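Citrate lyase subunit beta-like protein (Mycobacterium tuberculosis H37Rv, PDB 6CHU) is a magnesium-dependent lyase of the HpcH/HpaI aldolase family, a homotrimer linked to itaconate dissimilation and leucine catabolism. Local coordinates at residues V39-E44 / E67-R72; T94-P99 / R113-L118. All coordinates share one frame; numbering follows the deposited sequence.

Contact 1: V39-E44 / E67-R72; sequences VILDLE and ERTVVR. With ACT (acetate ion), chain E; ACT (acetate ion), chain F.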
loop_
_atom_site.group_PDB
_atom_site.type_symbol
_atom_site.label_atom_id
_atom_site.label_comp_id
_atom_site.label_asym_id
_atom_site.label_seq_id
_atom_site.Cartn_x
_atom_site.Cartn_y
_atom_site.Cartn_z
ATOM N N VAL A 39 8.187 -28.302 -7.799
ATOM C CA VAL A 39 7.724 -28.864 -6.536
ATOM C C VAL A 39 8.429 -28.144 -5.396
ATOM O O VAL A 39 9.653 -27.946 -5.436
ATOM C CB VAL A 39 7.988 -30.376 -6.474
ATOM C CG1 VAL A 39 7.672 -30.921 -5.091
ATOM C CG2 VAL A 39 7.168 -31.106 -7.542
ATOM N N ILE A 40 7.671 -27.766 -4.374
ATOM C CA ILE A 40 8.228 -27.237 -3.132
ATOM C C ILE A 40 8.163 -28.365 -2.110
ATOM O O ILE A 40 7.094 -28.653 -1.560
ATOM C CB ILE A 40 7.468 -26.005 -2.630
ATOM C CG1 ILE A 40 7.349 -24.932 -3.717
ATOM C CG2 ILE A 40 8.169 -25.435 -1.390
ATOM C CD1 ILE A 40 6.262 -23.891 -3.405
ATOM N N LEU A 41 9.296 -29.011 -1.839
ATOM C CA LEU A 41 9.325 -30.032 -0.797
ATOM C C LEU A 41 9.358 -29.312 0.543
ATOM O O LEU A 41 10.228 -28.463 0.780
ATOM C CB LEU A 41 10.516 -30.975 -0.965
ATOM C CG LEU A 41 10.492 -31.877 -2.208
ATOM C CD1 LEU A 41 11.831 -32.604 -2.372
ATOM C CD2 LEU A 41 9.346 -32.901 -2.171
ATOM N N ASP A 42 8.385 -29.613 1.397
ATOM C CA ASP A 42 8.068 -28.769 2.537
ATOM C C ASP A 42 8.565 -29.407 3.826
ATOM O O ASP A 42 8.153 -30.520 4.172
ATOM C CB ASP A 42 6.564 -28.528 2.610
ATOM C CG ASP A 42 6.201 -27.430 3.574
ATOM O OD1 ASP A 42 7.121 -26.697 4.025
ATOM O OD2 ASP A 42 4.995 -27.296 3.873
ATOM N N LEU A 43 9.433 -28.692 4.541
ATOM C CA LEU A 43 9.824 -29.059 5.896
ATOM C C LEU A 43 9.112 -28.223 6.955
ATOM O O LEU A 43 9.267 -28.501 8.155
ATOM C CB LEU A 43 11.345 -28.907 6.069
ATOM C CG LEU A 43 12.239 -29.686 5.102
ATOM C CD1 LEU A 43 13.700 -29.217 5.289
ATOM C CD2 LEU A 43 12.125 -31.184 5.341
ATOM N N GLU A 44 8.332 -27.217 6.549
ATOM C CA GLU A 44 7.675 -26.348 7.522
ATOM C C GLU A 44 6.219 -26.766 7.739
ATOM O O GLU A 44 5.956 -27.906 8.134
ATOM C CB GLU A 44 7.781 -24.872 7.104
ATOM C CG GLU A 44 7.575 -23.894 8.284
ATOM C CD GLU A 44 6.604 -22.755 7.985
ATOM O OE1 GLU A 44 5.786 -22.872 7.049
ATOM O OE2 GLU A 44 6.671 -21.728 8.699
ATOM N N GLU A 67 16.711 -29.041 -10.707
ATOM C CA GLU A 67 16.365 -27.928 -11.591
ATOM C C GLU A 67 14.905 -27.508 -11.454
ATOM O O GLU A 67 14.537 -26.428 -11.929
ATOM C CB GLU A 67 16.646 -28.299 -13.053
ATOM C CG GLU A 67 18.073 -28.761 -13.326
ATOM C CD GLU A 67 19.110 -27.727 -12.922
ATOM O OE1 GLU A 67 18.809 -26.515 -12.987
ATOM O OE2 GLU A 67 20.228 -28.130 -12.535
ATOM N N ARG A 68 14.073 -28.322 -10.807
ATOM C CA ARG A 68 12.637 -28.073 -10.747
ATOM C C ARG A 68 12.076 -28.300 -9.352
ATOM O O ARG A 68 10.867 -28.521 -9.208
ATOM C CB ARG A 68 11.904 -28.965 -11.759
ATOM C CG ARG A 68 12.209 -28.635 -13.204
ATOM C CD ARG A 68 11.740 -27.225 -13.546
ATOM N NE ARG A 68 11.807 -26.954 -14.980
ATOM C CZ ARG A 68 12.785 -26.274 -15.571
ATOM N NH1 ARG A 68 13.787 -25.788 -14.850
ATOM N NH2 ARG A 68 12.761 -26.078 -16.884
ATOM N N THR A 69 12.925 -28.257 -8.325
ATOM C CA THR A 69 12.501 -28.513 -6.958
ATOM C C THR A 69 13.151 -27.507 -6.022
ATOM O O THR A 69 14.353 -27.247 -6.114
ATOM C CB THR A 69 12.859 -29.940 -6.518
ATOM O OG1 THR A 69 12.439 -30.860 -7.530
ATOM C CG2 THR A 69 12.141 -30.293 -5.215
ATOM N N VAL A 70 12.332 -26.968 -5.113
ATOM C CA VAL A 70 12.692 -26.005 -4.074
ATOM C C VAL A 70 12.313 -26.610 -2.724
ATOM O O VAL A 70 11.349 -27.373 -2.630
ATOM C CB VAL A 70 11.969 -24.651 -4.309
ATOM C CG1 VAL A 70 12.151 -23.687 -3.132
ATOM C CG2 VAL A 70 12.449 -24.013 -5.604
ATOM N N VAL A 71 13.074 -26.290 -1.676
ATOM C CA VAL A 71 12.818 -26.844 -0.347
ATOM C C VAL A 71 12.393 -25.712 0.576
ATOM O O VAL A 71 13.148 -24.751 0.770
ATOM C CB VAL A 71 14.048 -27.582 0.211
ATOM C CG1 VAL A 71 13.753 -28.160 1.594
ATOM C CG2 VAL A 71 14.489 -28.704 -0.749
ATOM N N ARG A 72 11.184 -25.810 1.143
ATOM C CA ARG A 72 10.780 -24.853 2.168
ATOM C C ARG A 72 11.329 -25.300 3.514
ATOM O O ARG A 72 10.983 -26.380 4.015
ATOM C CB ARG A 72 9.264 -24.668 2.248
ATOM C CG ARG A 72 8.922 -23.590 3.312
ATOM C CD ARG A 72 7.507 -23.021 3.214
ATOM N NE ARG A 72 6.481 -23.959 3.671
ATOM C CZ ARG A 72 5.219 -23.600 3.913
ATOM N NH1 ARG A 72 4.862 -22.332 3.746
ATOM N NH2 ARG A 72 4.319 -24.495 4.321
HETATM C C ACT E . 0.906 -24.338 3.884
HETATM O O ACT E . -0.318 -24.066 3.758
HETATM O OXT ACT E . 1.740 -23.810 4.654
HETATM C CH3 ACT E . 1.442 -25.487 2.952
HETATM C C ACT F . 2.013 -20.180 3.101
HETATM O O ACT F . 1.290 -19.158 2.928
HETATM O OXT ACT F . 2.662 -20.520 4.138
HETATM C CH3 ACT F . 2.099 -21.163 1.901
#

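Contact 2: T94-P99 / R113-L118; sequences TTVMLP and RDVIAL. With EDO (1,2-ethanediol), chain G.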
loop_
_atom_site.group_PDB
_atom_site.type_symbol
_atom_site.label_atom_id
_atom_site.label_comp_id
_atom_site.label_asym_id
_atom_site.label_seq_id
_atom_site.Cartn_x
_atom_site.Cartn_y
_atom_site.Cartn_z
ATOM N N THR A 94 19.602 -26.403 -4.380
ATOM C CA THR A 94 20.294 -25.125 -4.290
ATOM C C THR A 94 19.410 -23.991 -3.808
ATOM O O THR A 94 19.940 -22.938 -3.421
ATOM C CB THR A 94 20.845 -24.711 -5.663
ATOM O OG1 THR A 94 19.738 -24.505 -6.552
ATOM C CG2 THR A 94 21.755 -25.774 -6.232
ATOM N N THR A 95 18.091 -24.160 -3.833
ATOM C CA THR A 95 17.156 -23.063 -3.626
ATOM C C THR A 95 16.214 -23.416 -2.487
ATOM O O THR A 95 15.610 -24.499 -2.488
ATOM C CB THR A 95 16.378 -22.773 -4.919
ATOM O OG1 THR A 95 17.308 -22.466 -5.964
ATOM C CG2 THR A 95 15.411 -21.594 -4.739
ATOM N N VAL A 96 16.123 -22.525 -1.503
ATOM C CA VAL A 96 15.246 -22.727 -0.356
ATOM C C VAL A 96 14.180 -21.639 -0.329
ATOM O O VAL A 96 14.375 -20.521 -0.822
ATOM C CB VAL A 96 16.022 -22.752 0.980
ATOM C CG1 VAL A 96 16.980 -23.945 1.021
ATOM C CG2 VAL A 96 16.771 -21.430 1.200
ATOM N N MET A 97 13.051 -21.978 0.276
ATOM C CA MET A 97 11.977 -21.035 0.547
ATOM C C MET A 97 11.977 -20.759 2.042
ATOM O O MET A 97 11.914 -21.697 2.846
ATOM C CB MET A 97 10.621 -21.586 0.092
ATOM C CG MET A 97 9.456 -20.651 0.410
ATOM S SD MET A 97 7.873 -21.299 -0.186
ATOM C CE MET A 97 8.045 -21.085 -1.950
ATOM N N LEU A 98 12.072 -19.477 2.407
ATOM C CA LEU A 98 12.170 -19.061 3.798
ATOM C C LEU A 98 10.818 -18.551 4.281
ATOM O O LEU A 98 10.390 -17.469 3.851
ATOM C CB LEU A 98 13.225 -17.968 3.949
ATOM C CG LEU A 98 13.318 -17.349 5.352
ATOM C CD1 LEU A 98 13.862 -18.334 6.351
ATOM C CD2 LEU A 98 14.159 -16.059 5.320
ATOM N N PRO A 99 10.123 -19.264 5.161
ATOM C CA PRO A 99 8.832 -18.773 5.655
ATOM C C PRO A 99 9.047 -17.718 6.726
ATOM O O PRO A 99 10.116 -17.620 7.341
ATOM C CB PRO A 99 8.184 -20.033 6.240
ATOM C CG PRO A 99 9.367 -20.783 6.805
ATOM C CD PRO A 99 10.515 -20.521 5.827
ATOM N N ARG A 113 23.010 -20.200 -0.604
ATOM C CA ARG A 113 21.808 -20.724 -1.246
ATOM C C ARG A 113 21.020 -19.604 -1.923
ATOM O O ARG A 113 21.112 -18.433 -1.545
ATOM C CB ARG A 113 20.923 -21.436 -0.217
ATOM C CG ARG A 113 21.627 -22.589 0.489
ATOM C CD ARG A 113 20.902 -22.999 1.782
ATOM N NE ARG A 113 21.748 -23.860 2.607
ATOM C CZ ARG A 113 22.562 -23.407 3.559
ATOM N NH1 ARG A 113 22.633 -22.105 3.818
ATOM N NH2 ARG A 113 23.297 -24.253 4.265
ATOM N N ASP A 114 20.261 -19.969 -2.961
ATOM C CA ASP A 114 19.244 -19.080 -3.513
ATOM C C ASP A 114 18.005 -19.146 -2.633
ATOM O O ASP A 114 17.650 -20.215 -2.126
ATOM C CB ASP A 114 18.887 -19.474 -4.952
ATOM C CG ASP A 114 19.967 -19.082 -5.969
ATOM O OD1 ASP A 114 20.946 -18.383 -5.610
ATOM O OD2 ASP A 114 19.827 -19.478 -7.144
ATOM N N VAL A 115 17.340 -18.003 -2.442
ATOM C CA VAL A 115 16.261 -17.896 -1.462
ATOM C C VAL A 115 15.003 -17.338 -2.107
ATOM O O VAL A 115 15.043 -16.286 -2.755
ATOM C CB VAL A 115 16.673 -17.019 -0.264
ATOM C CG1 VAL A 115 15.524 -16.922 0.755
ATOM C CG2 VAL A 115 17.932 -17.588 0.392
ATOM N N ILE A 116 13.883 -18.030 -1.908
ATOM C CA ILE A 116 12.558 -17.468 -2.146
ATOM C C ILE A 116 12.015 -17.059 -0.788
ATOM O O ILE A 116 11.761 -17.909 0.070
ATOM C CB ILE A 116 11.639 -18.474 -2.851
ATOM C CG1 ILE A 116 12.273 -18.862 -4.190
ATOM C CG2 ILE A 116 10.232 -17.876 -3.058
ATOM C CD1 ILE A 116 11.576 -19.973 -4.930
ATOM N N ALA A 117 11.857 -15.756 -0.572
ATOM C CA ALA A 117 11.387 -15.238 0.705
ATOM C C ALA A 117 9.864 -15.240 0.708
ATOM O O ALA A 117 9.231 -14.643 -0.174
ATOM C CB ALA A 117 11.927 -13.829 0.945
ATOM N N LEU A 118 9.284 -15.929 1.684
ATOM C CA LEU A 118 7.834 -16.011 1.841
ATOM C C LEU A 118 7.463 -15.029 2.947
ATOM O O LEU A 118 7.697 -15.283 4.134
ATOM C CB LEU A 118 7.404 -17.443 2.151
ATOM C CG LEU A 118 5.985 -17.669 2.680
ATOM C CD1 LEU A 118 4.941 -17.084 1.732
ATOM C CD2 LEU A 118 5.744 -19.183 2.876
HETATM C C1 EDO G . 23.423 -28.094 -0.104
HETATM O O1 EDO G . 22.887 -28.663 -1.306
HETATM C C2 EDO G . 22.378 -27.180 0.520
HETATM O O2 EDO G . 22.992 -26.389 1.540
HETATM O O HOH W 1 17.662 -20.615 -7.902
#

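Contact 1: V39-E44 / E67-R72
Asp-42 and Arg-72 end two adjacent parallel strands, and their side chains lie side by side, pointing the same way from the sheet. Arg-72 grips the carboxylate side-on with two nitrogens, one to each oxygen. Arg-72 NE meets Asp-42 OD1 at 2.8 Å in an almost straight bond that stays in the guanidinium plane, whereas Arg-72 NH2 reaches Asp-42 OD2 at 2.9 Å on the syn side but tilted from the carboxylate plane. The two flat groups are turned 50° apart, and NE approaches OD1 from above the carboxylate plane. From the opposite face of that plane the backbone N of Glu-44 donates to Asp-42 OD1 at 2.8 Å, closing an Asx turn; Gly-46 N holds OD2. These bonds hold the carboxylate in rotation while it is gripped by Arg-72.

Glu-44 OE1 sits 3.3 Å above the guanidinium plane, over the centre, so its attraction to Arg-72 is one of charge alone, with no N-H aimed at it; OE2 pairs with Lys-100. The arginine chain bends at chi3 (73°), which brings NE round to Asp-42 OD1. Two acetates, probably from the crystallisation liquor, meet the guanidinium at its edge, in its plane: Arg-72 NH2 donates to OXT of the chain E acetate at 2.7 Å and Arg-72 NH1 to OXT of the chain F acetate at 2.9 Å.

Behind this cluster, backbone bonds run from Val-39 N to Arg-68 O through to Leu-43 N to Arg-72 O. On the opposite sheet face Leu-41 CD1 packs on Thr-69 CG2 at 3.7 Å, covered by helix 52-61. Arg-72 is a substrate-binding residue near the magnesium ion, and its acetate-bound edge is consistent with a site for carboxylate groups, with Asp-42 and Glu-44 flanking and probably orienting the guanidinium.

Contact 2: T94-P99 / R113-L118
Met-97 and Ile-116 meet on one face of a parallel strand pair, the methionine methyl CE resting 4.0 Å from Ile-116 CG2. The thioether chain leaves the strand extended, with CG anti to the backbone N (chi1 178°), which carries Met-97 CG to within 4.2 Å of Leu-118 CB; only at chi3 (-72°) does it bend, turning CE back to the isoleucine. Thr-95 CG2 touches Ile-116 CD1 on the same face. On the other face Val-96 CG2 meets Val-115 CG2 at 4.1 Å, and Leu-98 CB packs equally close to Val-115 CG1.

At the beginning of the strands this apolar contact gives way to polar groups. Thr-95 OG1 lies 3.5 Å from Asp-114 CB, and a water joins the two side chains, bonding to Thr-95 OG1 at 2.7 Å and donating to Asp-114 OD2, which also accepts from N of His-8, a residue of the expression tag. Just before strand 114-119, Arg-113 CD touches Val-96 CG1, and Arg-113 NE donates to O2 of an ethanediol at 3.0 Å, probably a crystallisation additive, while NH1 is held by Leu-110 O.

What sets these positions is the backbone. Five hydrogen bonds, from Asp-114 N to Thr-94 O through to Leu-118 N to Leu-98 O, fix the pairing of Met-97 with Ile-116, and CA-H...O contacts add to them, as at Val-115 CA to Val-96 O.

The pair belongs to a beta-alpha-beta unit of the TIM barrel, with helix 104-108 in the connection. Its Met-97 face looks into the barrel, where Val-70 of strand 69-72 and Val-138 and Met-141 of strand 137-142 join the packing, while Val-96, Leu-98 and Arg-113 turn outward against helix 79-89.

Overall arrangement
Both contacts are parallel pairings within the eight-stranded barrel, in series along the chain: contact 1 joins strands 38-42 and 69-72, and contact 2 joins strands 95-98 and 114-119. Their centres lie 9 Å apart. Strands 69-72 and 95-98 are themselves neighbours, with probable backbone hydrogen bonds between Val-71 and both Thr-95 and Met-97, so the four strands run consecutively round the barrel. At and just past their C-terminal ends Pro-99 packs on Glu-44 and Leu-118 on Arg-72, bringing contact 2 against the substrate-binding arginine. The general principle of TIM barrels is visible here: repeated beta-alpha-beta units build the scaffold, and the active site gathers at and just beyond the C-terminal strand ends, with Glu-120 and Asp-146 binding magnesium.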